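Local coordinates for YscQ-C, type III secretion protein (Yersinia pseudotuberculosis, PDB 3UEP) that forms an intertwined homodimer as the internally translated C-terminal part of YscQ, a FliN-family component that assembles into a complex essential to type III secretion, at the interface of chains A and B. Numbering follows the deposited sequence. Chains: chain A/B, YscQ-C, type III secretion protein.

The interface of chains A and B. Residues chain A 47-48, 50-52, 70; chain B 70, 72, 75-78.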
loop_
_atom_site.group_PDB
_atom_site.type_symbol
_atom_site.label_atom_id
_atom_site.label_comp_id
_atom_site.label_asym_id
_atom_site.label_seq_id
_atom_site.Cartn_x
_atom_site.Cartn_y
_atom_site.Cartn_z
ATOM N N ASP A 47 9.219 10.281 6.193
ATOM C CA ASP A 47 8.410 11.161 5.395
ATOM C C ASP A 47 7.982 10.358 4.163
ATOM O O ASP A 47 8.829 9.761 3.490
ATOM C CB ASP A 47 9.243 12.364 4.994
ATOM C CG ASP A 47 8.475 13.334 4.155
ATOM O OD1 ASP A 47 7.362 13.706 4.566
ATOM O OD2 ASP A 47 8.982 13.700 3.077
ATOM N N LEU A 48 6.680 10.325 3.886
ATOM C CA LEU A 48 6.143 9.536 2.779
ATOM C C LEU A 48 6.173 10.287 1.447
ATOM O O LEU A 48 5.711 9.769 0.429
ATOM C CB LEU A 48 4.709 9.088 3.083
ATOM C CG LEU A 48 4.504 8.100 4.235
ATOM C CD1 LEU A 48 3.076 7.612 4.262
ATOM C CD2 LEU A 48 5.433 6.920 4.087
ATOM N N THR A 50 4.461 12.874 0.435
ATOM C CA THR A 50 3.124 13.217 -0.057
ATOM C C THR A 50 2.393 14.045 0.994
ATOM O O THR A 50 2.671 13.915 2.185
ATOM C CB THR A 50 2.267 11.960 -0.404
ATOM O OG1 THR A 50 2.273 11.040 0.698
ATOM C CG2 THR A 50 2.790 11.261 -1.660
ATOM N N PRO A 51 1.448 14.900 0.563
ATOM C CA PRO A 51 0.696 15.697 1.542
ATOM C C PRO A 51 -0.170 14.786 2.411
ATOM O O PRO A 51 -0.155 13.564 2.214
ATOM C CB PRO A 51 -0.186 16.600 0.665
ATOM C CG PRO A 51 0.398 16.524 -0.714
ATOM C CD PRO A 51 1.000 15.157 -0.817
ATOM N N VAL A 52 -0.906 15.367 3.355
ATOM C CA VAL A 52 -1.743 14.588 4.268
ATOM C C VAL A 52 -2.879 13.845 3.560
ATOM O O VAL A 52 -3.343 12.813 4.045
ATOM C CB VAL A 52 -2.294 15.447 5.428
ATOM C CG1 VAL A 52 -1.150 15.857 6.355
ATOM C CG2 VAL A 52 -3.047 16.670 4.892
ATOM N N LEU A 70 -6.355 9.932 0.005
ATOM C CA LEU A 70 -6.782 9.673 1.375
ATOM C C LEU A 70 -7.725 10.781 1.801
ATOM O O LEU A 70 -7.425 11.953 1.602
ATOM C CB LEU A 70 -5.608 9.697 2.338
ATOM C CG LEU A 70 -4.677 8.523 2.551
ATOM C CD1 LEU A 70 -3.841 8.858 3.779
ATOM C CD2 LEU A 70 -5.437 7.218 2.749
ATOM N N LEU B 70 0.420 6.205 11.061
ATOM C CA LEU B 70 0.409 7.479 10.350
ATOM C C LEU B 70 0.449 8.648 11.332
ATOM O O LEU B 70 -0.206 8.622 12.379
ATOM C CB LEU B 70 -0.833 7.609 9.475
ATOM C CG LEU B 70 -0.860 6.727 8.239
ATOM C CD1 LEU B 70 -2.171 6.893 7.459
ATOM C CD2 LEU B 70 0.327 7.066 7.382
ATOM N N GLU B 72 0.807 13.191 11.260
ATOM C CA GLU B 72 0.854 14.407 10.453
ATOM C C GLU B 72 1.898 15.374 10.989
ATOM O O GLU B 72 2.040 15.561 12.206
ATOM C CB GLU B 72 -0.516 15.086 10.370
ATOM C CG GLU B 72 -1.464 14.395 9.397
ATOM C CD GLU B 72 -2.825 15.083 9.282
ATOM O OE1 GLU B 72 -2.958 16.252 9.727
ATOM O OE2 GLU B 72 -3.761 14.446 8.745
ATOM N N GLY B 75 1.140 19.392 7.750
ATOM C CA GLY B 75 0.398 19.150 6.524
ATOM C C GLY B 75 1.058 18.123 5.619
ATOM O O GLY B 75 0.602 17.874 4.499
ATOM N N ARG B 76 2.150 17.538 6.103
ATOM C CA ARG B 76 2.812 16.446 5.404
ATOM C C ARG B 76 2.538 15.158 6.179
ATOM O O ARG B 76 2.562 15.126 7.420
ATOM C CB ARG B 76 4.330 16.680 5.298
ATOM C CG ARG B 76 4.744 17.925 4.526
ATOM C CD ARG B 76 6.227 18.256 4.797
ATOM N NE ARG B 76 6.622 19.540 4.217
ATOM C CZ ARG B 76 7.877 19.953 4.060
ATOM N NH1 ARG B 76 8.901 19.191 4.444
ATOM N NH2 ARG B 76 8.111 21.137 3.504
ATOM N N LEU B 77 2.292 14.088 5.445
ATOM C CA LEU B 77 1.983 12.828 6.072
ATOM C C LEU B 77 3.266 12.074 6.317
ATOM O O LEU B 77 4.177 12.077 5.481
ATOM C CB LEU B 77 1.057 12.017 5.168
ATOM C CG LEU B 77 0.327 10.825 5.767
ATOM C CD1 LEU B 77 -0.633 11.284 6.857
ATOM C CD2 LEU B 77 -0.404 10.096 4.647
ATOM N N GLY B 78 3.333 11.424 7.476
ATOM C CA GLY B 78 4.433 10.542 7.794
ATOM C C GLY B 78 3.942 9.332 8.567
ATOM O O GLY B 78 2.751 9.187 8.857
#
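Backbone pairing is antiparallel: bridges link A:Asp47 with B:Gly78 and A:Pro51 with B:Arg76, so the segment 47-52 of chain A runs against the start of strand 76-84 of chain B. B:Leu77 sits at the centre of this seam. Its N donates to A:Thr50 O at 3.3 Å, nearly straight (168° at H) and in the carbonyl plane; A:Thr50 itself is poorly ordered. On the same residue, B:Leu77 O takes a long, weak bond from A:Leu48 N at 3.4 Å. A:Val52 N adds a bent, weak bond of 3.1 Å to B:Gly75 O at the turn before the strand.

With CG anti to the backbone N (chi1 -165°), B:Leu77 points its CD2 branch toward A:Leu70 of strand 63-73, past the carbonyl O of A:Val52. Its CB lies 3.5 Å from A:Pro51 O, while CD2 meets A:Leu70 CD1 at 3.8 Å, the two leucines crossing at about a right angle. A:Leu48 and B:Leu70 also cross, touching loosely by their methyl tips, A:Leu48 CD1 and B:Leu70 CD2, 4.2 Å apart. These crossings bring the pairing up against strand 63-73 of each chain, closely at A:Leu70 and only loosely at B:Leu70.

A:Val52 CG1 fits the corner formed by the B:Gly75 backbone and the extended side chain of B:Glu72. This methyl, beside the backbone N (chi1 -68°), reaches B:Gly75 CA at 3.6 Å. From a second direction, the aliphatic part of B:Glu72 lies along the same methyl, its CG 3.4 Å from A:Val52 CG1.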